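Local coordinates for FAD-binding PCMH-type domain-containing protein (Gibberella zeae, PDB 6YJO), which carries a flavin-adenine dinucleotide held by two covalent links and probably oxidises oligosaccharides, as an FAD-linked oxidoreductase, at residues D124-N129 against C134-G139; T147-F152 against F232-A237; V117-A122 against Q335-D340. One frame throughout, in Å; residues are numbered along the deposited sequence.

Contact 1: residues D124-N129 against C134-G139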
loop_
_atom_site.group_PDB
_atom_site.type_symbol
_atom_site.label_atom_id
_atom_site.label_comp_id
_atom_site.label_asym_id
_atom_site.label_seq_id
_atom_site.Cartn_x
_atom_site.Cartn_y
_atom_site.Cartn_z
ATOM N N ASP A 124 1.989 -17.829 -6.734
ATOM C CA ASP A 124 0.874 -17.313 -5.945
ATOM C C ASP A 124 0.265 -18.365 -5.018
ATOM O O ASP A 124 -0.891 -18.220 -4.609
ATOM C CB ASP A 124 -0.212 -16.744 -6.865
ATOM C CG ASP A 124 -0.857 -17.804 -7.742
ATOM O OD1 ASP A 124 -0.491 -18.993 -7.623
ATOM O OD2 ASP A 124 -1.737 -17.448 -8.554
ATOM N N THR A 125 1.007 -19.410 -4.665
ATOM C CA THR A 125 0.443 -20.467 -3.836
ATOM C C THR A 125 0.281 -19.991 -2.396
ATOM O O THR A 125 1.232 -19.491 -1.784
ATOM C CB THR A 125 1.328 -21.716 -3.889
ATOM O OG1 THR A 125 1.449 -22.161 -5.249
ATOM C CG2 THR A 125 0.739 -22.832 -3.035
ATOM N N VAL A 126 -0.934 -20.142 -1.860
ATOM C CA VAL A 126 -1.235 -19.873 -0.457
ATOM C C VAL A 126 -1.277 -21.201 0.282
ATOM O O VAL A 126 -1.711 -22.219 -0.271
ATOM C CB VAL A 126 -2.570 -19.118 -0.293
ATOM C CG1 VAL A 126 -2.865 -18.872 1.183
ATOM C CG2 VAL A 126 -2.554 -17.807 -1.067
ATOM N N THR A 127 -0.818 -21.197 1.532
ATOM C CA THR A 127 -0.799 -22.395 2.367
ATOM C C THR A 127 -1.087 -21.988 3.804
ATOM O O THR A 127 -0.343 -21.190 4.381
ATOM C CB THR A 127 0.553 -23.114 2.266
ATOM O OG1 THR A 127 0.703 -23.680 0.957
ATOM C CG2 THR A 127 0.658 -24.218 3.304
ATOM N N LEU A 128 -2.164 -22.533 4.369
ATOM C CA LEU A 128 -2.583 -22.259 5.740
ATOM C C LEU A 128 -2.158 -23.427 6.624
ATOM O O LEU A 128 -2.592 -24.563 6.409
ATOM C CB LEU A 128 -4.097 -22.049 5.817
ATOM C CG LEU A 128 -4.711 -21.915 7.215
ATOM C CD1 LEU A 128 -4.129 -20.733 7.984
ATOM C CD2 LEU A 128 -6.223 -21.785 7.122
ATOM N N ASN A 129 -1.310 -23.144 7.610
ATOM C CA ASN A 129 -0.847 -24.147 8.558
ATOM C C ASN A 129 -1.853 -24.307 9.697
ATOM O O ASN A 129 -2.791 -23.520 9.849
ATOM C CB ASN A 129 0.525 -23.763 9.111
ATOM C CG ASN A 129 1.601 -23.764 8.045
ATOM O OD1 ASN A 129 1.816 -24.768 7.366
ATOM N ND2 ASN A 129 2.281 -22.634 7.888
ATOM N N CYS A 134 0.598 -18.765 7.995
ATOM C CA CYS A 134 0.417 -19.088 6.586
ATOM C C CYS A 134 1.669 -18.718 5.808
ATOM O O CYS A 134 2.445 -17.851 6.213
ATOM C CB CYS A 134 -0.803 -18.376 5.976
ATOM S SG CYS A 134 -0.721 -16.566 5.980
ATOM N N THR A 135 1.861 -19.416 4.691
ATOM C CA THR A 135 2.889 -19.105 3.707
ATOM C C THR A 135 2.191 -18.639 2.437
ATOM O O THR A 135 1.381 -19.374 1.866
ATOM C CB THR A 135 3.775 -20.318 3.409
ATOM O OG1 THR A 135 3.321 -20.961 2.213
ATOM C CG2 THR A 135 3.750 -21.325 4.551
ATOM N N VAL A 136 2.503 -17.425 2.001
ATOM C CA VAL A 136 1.912 -16.830 0.807
ATOM C C VAL A 136 3.041 -16.477 -0.153
ATOM O O VAL A 136 3.890 -15.634 0.161
ATOM C CB VAL A 136 1.067 -15.591 1.147
ATOM C CG1 VAL A 136 0.592 -14.912 -0.123
ATOM C CG2 VAL A 136 -0.118 -15.978 2.033
ATOM N N GLN A 137 3.041 -17.111 -1.323
ATOM C CA GLN A 137 4.069 -16.834 -2.317
ATOM C C GLN A 137 3.961 -15.387 -2.782
ATOM O O GLN A 137 2.882 -14.789 -2.783
ATOM C CB GLN A 137 3.947 -17.804 -3.494
ATOM C CG GLN A 137 4.560 -19.166 -3.205
ATOM C CD GLN A 137 4.595 -20.070 -4.421
ATOM O OE1 GLN A 137 3.600 -20.232 -5.125
ATOM N NE2 GLN A 137 5.755 -20.664 -4.676
ATOM N N ALA A 138 5.107 -14.820 -3.161
ATOM C CA ALA A 138 5.225 -13.378 -3.334
ATOM C C ALA A 138 4.343 -12.818 -4.445
ATOM O O ALA A 138 4.155 -11.598 -4.501
ATOM C CB ALA A 138 6.688 -13.029 -3.599
ATOM N N GLY A 139 3.790 -13.660 -5.311
ATOM C CA GLY A 139 2.967 -13.211 -6.411
ATOM C C GLY A 139 1.479 -13.248 -6.172
ATOM O O GLY A 139 0.718 -12.796 -7.033
#
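Gln137 turns its CG beside its own backbone N (chi1 -80°) and then runs on extended, a course that lays its amide alongside Thr125. On Thr125 the chi1 of -58° holds OG1 beside the backbone N, on the side where the Gln137 amide lies. Thr125 N donates to Gln137 OE1 at 2.8 Å, in the carbonyl plane and on a lone pair. In return Gln137 N donates to Thr125 O at 3.0 Å, and the two residues are tied through backbone and side chain at once. Further along, Thr127 and Thr135 form the antiparallel hydrogen-bonded pair. Thr127 O takes Thr135 N at 2.8 Å in a fairly straight bond, while Thr127 N gives a more bent one to Thr135 O at 2.9 Å. Their side chains lie side by side, Thr127 CB 3.5 Å from Thr135 OG1. The other face carries Val126 and Val136, a non-hydrogen-bonded pair in which Val126 CG1 meets Val136 CG2 at 4.1 Å, on the side covered by helix 142-152. Asp124, at the end of the hairpin, sends OD2 into a salt bridge with Arg336. The chemistry is that of a two-sided hairpin: threonines and the glutamine form a polar, largely exposed surface, valines an apolar buried one, and the Gln137 amide oxygen accepts the peptide NH of Thr125 just where strand pairing gives out.

Contact 2: residues T147-F152 against F232-A237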
loop_
_atom_site.group_PDB
_atom_site.type_symbol
_atom_site.label_atom_id
_atom_site.label_comp_id
_atom_site.label_asym_id
_atom_site.label_seq_id
_atom_site.Cartn_x
_atom_site.Cartn_y
_atom_site.Cartn_z
ATOM N N THR A 147 -9.375 -15.240 -0.451
ATOM C CA THR A 147 -10.205 -16.335 -0.945
ATOM C C THR A 147 -9.678 -17.681 -0.469
ATOM O O THR A 147 -10.462 -18.549 -0.071
ATOM C CB THR A 147 -10.275 -16.294 -2.476
ATOM O OG1 THR A 147 -10.992 -15.122 -2.890
ATOM C CG2 THR A 147 -10.968 -17.538 -3.020
ATOM N N ASP A 148 -8.358 -17.874 -0.502
ATOM C CA ASP A 148 -7.784 -19.160 -0.117
ATOM C C ASP A 148 -7.664 -19.322 1.395
ATOM O O ASP A 148 -7.705 -20.453 1.893
ATOM C CB ASP A 148 -6.413 -19.338 -0.771
ATOM C CG ASP A 148 -6.511 -19.887 -2.180
ATOM O OD1 ASP A 148 -7.581 -19.734 -2.808
ATOM O OD2 ASP A 148 -5.524 -20.489 -2.652
ATOM N N LEU A 149 -7.522 -18.224 2.142
ATOM C CA LEU A 149 -7.413 -18.339 3.594
ATOM C C LEU A 149 -8.766 -18.608 4.236
ATOM O O LEU A 149 -8.858 -19.370 5.205
ATOM C CB LEU A 149 -6.799 -17.068 4.186
ATOM C CG LEU A 149 -5.298 -16.852 3.986
ATOM C CD1 LEU A 149 -4.889 -15.532 4.616
ATOM C CD2 LEU A 149 -4.503 -18.000 4.580
ATOM N N PHE A 150 -9.827 -17.988 3.715
ATOM C CA PHE A 150 -11.164 -18.217 4.246
ATOM C C PHE A 150 -11.696 -19.593 3.876
ATOM O O PHE A 150 -12.574 -20.107 4.575
ATOM C CB PHE A 150 -12.115 -17.128 3.742
ATOM C CG PHE A 150 -13.525 -17.264 4.245
ATOM C CD1 PHE A 150 -14.458 -18.006 3.539
ATOM C CD2 PHE A 150 -13.918 -16.641 5.420
ATOM C CE1 PHE A 150 -15.758 -18.131 4.000
ATOM C CE2 PHE A 150 -15.214 -16.762 5.885
ATOM C CZ PHE A 150 -16.135 -17.507 5.173
ATOM N N GLN A 151 -11.183 -20.200 2.804
ATOM C CA GLN A 151 -11.638 -21.509 2.352
ATOM C C GLN A 151 -10.740 -22.653 2.806
ATOM O O GLN A 151 -11.231 -23.773 2.977
ATOM C CB GLN A 151 -11.750 -21.529 0.822
ATOM C CG GLN A 151 -12.517 -22.726 0.269
ATOM C CD GLN A 151 -11.602 -23.825 -0.233
ATOM O OE1 GLN A 151 -11.474 -24.877 0.394
ATOM N NE2 GLN A 151 -10.963 -23.587 -1.373
ATOM N N PHE A 152 -9.439 -22.413 3.002
ATOM C CA PHE A 152 -8.590 -23.439 3.604
ATOM C C PHE A 152 -8.928 -23.630 5.076
ATOM O O PHE A 152 -8.834 -24.748 5.596
ATOM C CB PHE A 152 -7.113 -23.071 3.441
ATOM C CG PHE A 152 -6.608 -23.154 2.021
ATOM C CD1 PHE A 152 -7.386 -23.707 1.009
ATOM C CD2 PHE A 152 -5.345 -22.683 1.702
ATOM C CE1 PHE A 152 -6.913 -23.782 -0.287
ATOM C CE2 PHE A 152 -4.869 -22.756 0.408
ATOM C CZ PHE A 152 -5.653 -23.306 -0.588
ATOM N N PHE A 232 2.748 -14.957 7.401
ATOM C CA PHE A 232 1.897 -14.136 8.252
ATOM C C PHE A 232 1.162 -15.010 9.261
ATOM O O PHE A 232 0.915 -16.194 9.019
ATOM C CB PHE A 232 0.844 -13.356 7.446
ATOM C CG PHE A 232 1.388 -12.635 6.246
ATOM C CD1 PHE A 232 1.773 -11.308 6.333
ATOM C CD2 PHE A 232 1.480 -13.274 5.021
ATOM C CE1 PHE A 232 2.255 -10.640 5.223
ATOM C CE2 PHE A 232 1.963 -12.610 3.910
ATOM C CZ PHE A 232 2.349 -11.293 4.013
ATOM N N GLN A 233 0.788 -14.397 10.387
ATOM C CA GLN A 233 -0.060 -15.022 11.396
ATOM C C GLN A 233 -1.489 -14.543 11.155
ATOM O O GLN A 233 -1.796 -13.362 11.342
ATOM C CB GLN A 233 0.416 -14.666 12.803
ATOM C CG GLN A 233 -0.217 -15.498 13.915
ATOM C CD GLN A 233 0.183 -16.963 13.847
ATOM O OE1 GLN A 233 1.330 -17.291 13.529
ATOM N NE2 GLN A 233 -0.763 -17.853 14.136
ATOM N N THR A 234 -2.356 -15.459 10.731
ATOM C CA THR A 234 -3.724 -15.106 10.385
ATOM C C THR A 234 -4.571 -14.898 11.638
ATOM O O THR A 234 -4.247 -15.372 12.733
ATOM C CB THR A 234 -4.372 -16.197 9.530
ATOM O OG1 THR A 234 -4.652 -17.338 10.351
ATOM C CG2 THR A 234 -3.455 -16.615 8.389
ATOM N N PHE A 235 -5.671 -14.172 11.458
ATOM C CA PHE A 235 -6.730 -14.079 12.450
ATOM C C PHE A 235 -7.991 -14.736 11.901
ATOM O O PHE A 235 -8.119 -14.973 10.696
ATOM C CB PHE A 235 -7.003 -12.618 12.837
ATOM C CG PHE A 235 -7.577 -11.786 11.721
ATOM C CD1 PHE A 235 -8.944 -11.752 11.497
ATOM C CD2 PHE A 235 -6.754 -11.027 10.906
ATOM C CE1 PHE A 235 -9.478 -10.989 10.477
ATOM C CE2 PHE A 235 -7.283 -10.258 9.885
ATOM C CZ PHE A 235 -8.646 -10.240 9.670
ATOM N N ALA A 236 -8.922 -15.044 12.799
ATOM C CA ALA A 236 -10.137 -15.744 12.401
ATOM C C ALA A 236 -11.061 -14.786 11.661
ATOM O O ALA A 236 -11.434 -13.737 12.197
ATOM C CB ALA A 236 -10.840 -16.330 13.624
ATOM N N ALA A 237 -11.420 -15.138 10.431
ATOM C CA ALA A 237 -12.326 -14.308 9.649
ATOM C C ALA A 237 -13.633 -14.135 10.414
ATOM O O ALA A 237 -14.288 -15.140 10.731
ATOM C CB ALA A 237 -12.596 -14.933 8.282
#
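Phe150 presents the edge of its ring to the methyl of Ala237, which lies in the ring plane with Ala237 CB 3.6 Å from Phe150 CD2 and somewhat farther from CE2. With CG anti to the backbone N (chi1 -179°), the ring swings out from the helix and its end comes closer to 232-237 than its root does. Trp320 of helix 320-326 touches both Phe150 and Ala237, and Ile321 also packs on the phenylalanine. One residue back in the helix, Leu149 meets Thr234 tip to tip. Its two methyls straddle a single one, since Leu149 CD1 and CD2 each stand 4.2 Å from Thr234 CG2. The threonine is split in its roles: CG2 goes to the leucine, while the chi1 of 73° sets OG1 between backbone N and carbonyl carbon, where it bonds with Met132 O and Arg155 NE. A buried hydroxyl is thus satisfied without disturbing the apolar meeting beside it. Cys134 of the neighbouring strand touches both Leu149 and Thr234 and continues the same apolar layer. Contact across the two segments is sparse, resting on two pairs of side chains and about 124 Å² of buried surface. The arrangement is helix-on-sheet packing, in which helix 142-152 lies against the antiparallel sheet of the FAD-binding part of this PCMH-type fold, its last turns meeting the end of strand 226-236.

Contact 3: residues V117-A122 against Q335-D340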
loop_
_atom_site.group_PDB
_atom_site.type_symbol
_atom_site.label_atom_id
_atom_site.label_comp_id
_atom_site.label_asym_id
_atom_site.label_seq_id
_atom_site.Cartn_x
_atom_site.Cartn_y
_atom_site.Cartn_z
ATOM N N VAL A 117 13.449 -7.281 -14.985
ATOM C CA VAL A 117 12.228 -7.221 -14.190
ATOM C C VAL A 117 11.744 -8.640 -13.942
ATOM O O VAL A 117 11.359 -9.347 -14.881
ATOM C CB VAL A 117 11.153 -6.363 -14.877
ATOM C CG1 VAL A 117 9.838 -6.465 -14.128
ATOM C CG2 VAL A 117 11.608 -4.912 -14.944
ATOM N N ILE A 118 11.758 -9.045 -12.676
ATOM C CA ILE A 118 11.433 -10.402 -12.252
ATOM C C ILE A 118 9.965 -10.393 -11.838
ATOM O O ILE A 118 9.614 -9.904 -10.760
ATOM C CB ILE A 118 12.350 -10.863 -11.114
ATOM C CG1 ILE A 118 13.818 -10.832 -11.567
ATOM C CG2 ILE A 118 11.970 -12.261 -10.633
ATOM C CD1 ILE A 118 14.825 -11.123 -10.467
ATOM N N VAL A 119 9.103 -10.924 -12.702
ATOM C CA VAL A 119 7.662 -10.941 -12.471
ATOM C C VAL A 119 7.321 -12.201 -11.681
ATOM O O VAL A 119 7.306 -13.307 -12.227
ATOM C CB VAL A 119 6.885 -10.886 -13.792
ATOM C CG1 VAL A 119 5.389 -11.101 -13.548
ATOM C CG2 VAL A 119 7.123 -9.557 -14.505
ATOM N N VAL A 120 7.018 -12.030 -10.397
ATOM C CA VAL A 120 6.746 -13.156 -9.510
ATOM C C VAL A 120 5.252 -13.464 -9.502
ATOM O O VAL A 120 4.772 -14.244 -8.672
ATOM C CB VAL A 120 7.258 -12.869 -8.085
ATOM C CG1 VAL A 120 8.724 -12.467 -8.119
ATOM C CG2 VAL A 120 6.418 -11.786 -7.410
ATOM N N ASP A 121 4.516 -12.870 -10.446
ATOM C CA ASP A 121 3.066 -13.037 -10.492
ATOM C C ASP A 121 2.657 -14.505 -10.604
ATOM O O ASP A 121 1.578 -14.883 -10.133
ATOM C CB ASP A 121 2.502 -12.233 -11.668
ATOM C CG ASP A 121 0.997 -12.376 -11.818
ATOM O OD1 ASP A 121 0.327 -12.762 -10.837
ATOM O OD2 ASP A 121 0.485 -12.099 -12.925
ATOM N N ALA A 122 3.490 -15.344 -11.225
ATOM C CA ALA A 122 3.151 -16.752 -11.402
ATOM C C ALA A 122 3.323 -17.576 -10.129
ATOM O O ALA A 122 2.846 -18.715 -10.078
ATOM C CB ALA A 122 3.998 -17.360 -12.525
ATOM N N GLN A 335 -8.358 -12.761 -7.710
ATOM C CA GLN A 335 -7.569 -12.283 -8.843
ATOM C C GLN A 335 -6.310 -13.127 -8.986
ATOM O O GLN A 335 -5.615 -13.388 -7.999
ATOM C CB GLN A 335 -7.170 -10.815 -8.658
ATOM C CG GLN A 335 -8.278 -9.794 -8.861
ATOM C CD GLN A 335 -8.931 -9.886 -10.231
ATOM O OE1 GLN A 335 -8.349 -10.417 -11.176
ATOM N NE2 GLN A 335 -10.158 -9.386 -10.335
ATOM N N ARG A 336 -6.009 -13.543 -10.215
ATOM C CA ARG A 336 -4.806 -14.310 -10.509
ATOM C C ARG A 336 -4.295 -13.922 -11.888
ATOM O O ARG A 336 -4.874 -13.077 -12.579
ATOM C CB ARG A 336 -5.070 -15.819 -10.448
ATOM C CG ARG A 336 -5.517 -16.312 -9.086
ATOM C CD ARG A 336 -5.705 -17.818 -9.056
ATOM N NE ARG A 336 -4.435 -18.537 -9.106
ATOM C CZ ARG A 336 -4.248 -19.769 -8.642
ATOM N NH1 ARG A 336 -5.243 -20.437 -8.073
ATOM N NH2 ARG A 336 -3.052 -20.334 -8.737
ATOM N N ARG A 337 -3.207 -14.557 -12.284
ATOM C CA ARG A 337 -2.619 -14.380 -13.601
ATOM C C ARG A 337 -3.411 -15.176 -14.638
ATOM O O ARG A 337 -3.800 -16.317 -14.379
ATOM C CB ARG A 337 -1.163 -14.836 -13.591
ATOM C CG ARG A 337 -0.465 -14.765 -14.929
ATOM C CD ARG A 337 1.004 -15.123 -14.783
ATOM N NE ARG A 337 1.758 -14.830 -15.999
ATOM C CZ ARG A 337 2.230 -13.628 -16.314
ATOM N NH1 ARG A 337 2.024 -12.599 -15.503
ATOM N NH2 ARG A 337 2.905 -13.455 -17.441
ATOM N N PRO A 338 -3.654 -14.607 -15.832
ATOM C CA PRO A 338 -3.181 -13.293 -16.282
ATOM C C PRO A 338 -4.025 -12.132 -15.754
ATOM O O PRO A 338 -5.217 -12.298 -15.490
ATOM C CB PRO A 338 -3.290 -13.396 -17.802
ATOM C CG PRO A 338 -4.471 -14.287 -18.007
ATOM C CD PRO A 338 -4.454 -15.283 -16.871
ATOM N N TYR A 339 -3.401 -10.962 -15.627
ATOM C CA TYR A 339 -4.007 -9.792 -15.005
ATOM C C TYR A 339 -3.847 -8.607 -15.944
ATOM O O TYR A 339 -2.726 -8.289 -16.355
ATOM C CB TYR A 339 -3.348 -9.509 -13.651
ATOM C CG TYR A 339 -4.000 -8.423 -12.833
ATOM C CD1 TYR A 339 -5.166 -8.669 -12.115
ATOM C CD2 TYR A 339 -3.432 -7.161 -12.749
ATOM C CE1 TYR A 339 -5.755 -7.677 -11.353
ATOM C CE2 TYR A 339 -4.009 -6.168 -11.991
ATOM C CZ TYR A 339 -5.171 -6.429 -11.293
ATOM O OH TYR A 339 -5.751 -5.435 -10.533
ATOM N N ASP A 340 -4.960 -7.961 -16.289
ATOM C CA ASP A 340 -4.953 -6.880 -17.274
ATOM C C ASP A 340 -5.863 -5.741 -16.820
ATOM O O ASP A 340 -6.756 -5.301 -17.547
ATOM C CB ASP A 340 -5.368 -7.412 -18.647
ATOM C CG ASP A 340 -4.780 -6.606 -19.789
ATOM O OD1 ASP A 340 -3.538 -6.570 -19.913
ATOM O OD2 ASP A 340 -5.558 -6.011 -20.564
HETATM O O HOH W 1 -1.015 -15.878 -10.399
#
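Arg337 begins its approach at CB, which lies 3.3 Å from Asp121 OD2, and with CG anti to the backbone N (chi1 177°) the chain then runs extended past the carboxylate. CG and CD continue along the same oxygen, Arg337 CD standing 3.6 Å from Asp121 OD2, while Arg337 CD also comes within 4.4 Å of Ala122 CB. At the tip NH1 returns to that oxygen: Arg337 NH1 donates to Asp121 OD2 at 3.0 Å in a salt bridge. The carboxylate oxygen sits in the guanidinium plane, yet is itself met on its anti side; with the planes 81° apart, the bridge runs through NH1 to one oxygen, not through a paired two-point grip. NH1 also brushes Val119 CG1. A second carboxylate, that of Glu57, pairs with NH2, and together the two acids would be expected to stabilise the positive charge. Near the root of the side chain, a water accepts from Arg337 N at 3.2 Å and can donate to Asp121 O, though other acceptors compete for its protons. The loop 335-340, between helix 320-326 and strand 346-352, thereby lies over the end of strand 116-119, the middle strand of a three-stranded parallel sheet, with helix 52-57 alongside the arginine.

In the fold
The three contacts lie on one side of the chain's centre, and along the chain contact 3 spans the other two, which follow one another. Its segments are 213 residues apart. Contacts 1 and 2, with centres 10 Å apart, share the antiparallel sheet, where strands 133-137 and 226-236 are neighbours; Cys134 N probably bonds to Phe232 O between them. Contact 3 sets a loop against the end of the parallel sheet's middle strand, 15 Å from contact 1 between centres, and the two meet through Asp124 and Arg336 and beside Val120. As Val120 and Ala138 both touch FAD, contacts 1 and 3 reach the cofactor pocket; contact 2 holds no residue of it, Leu149 lying about 11 Å, between side chains, from the FAD-binding His170.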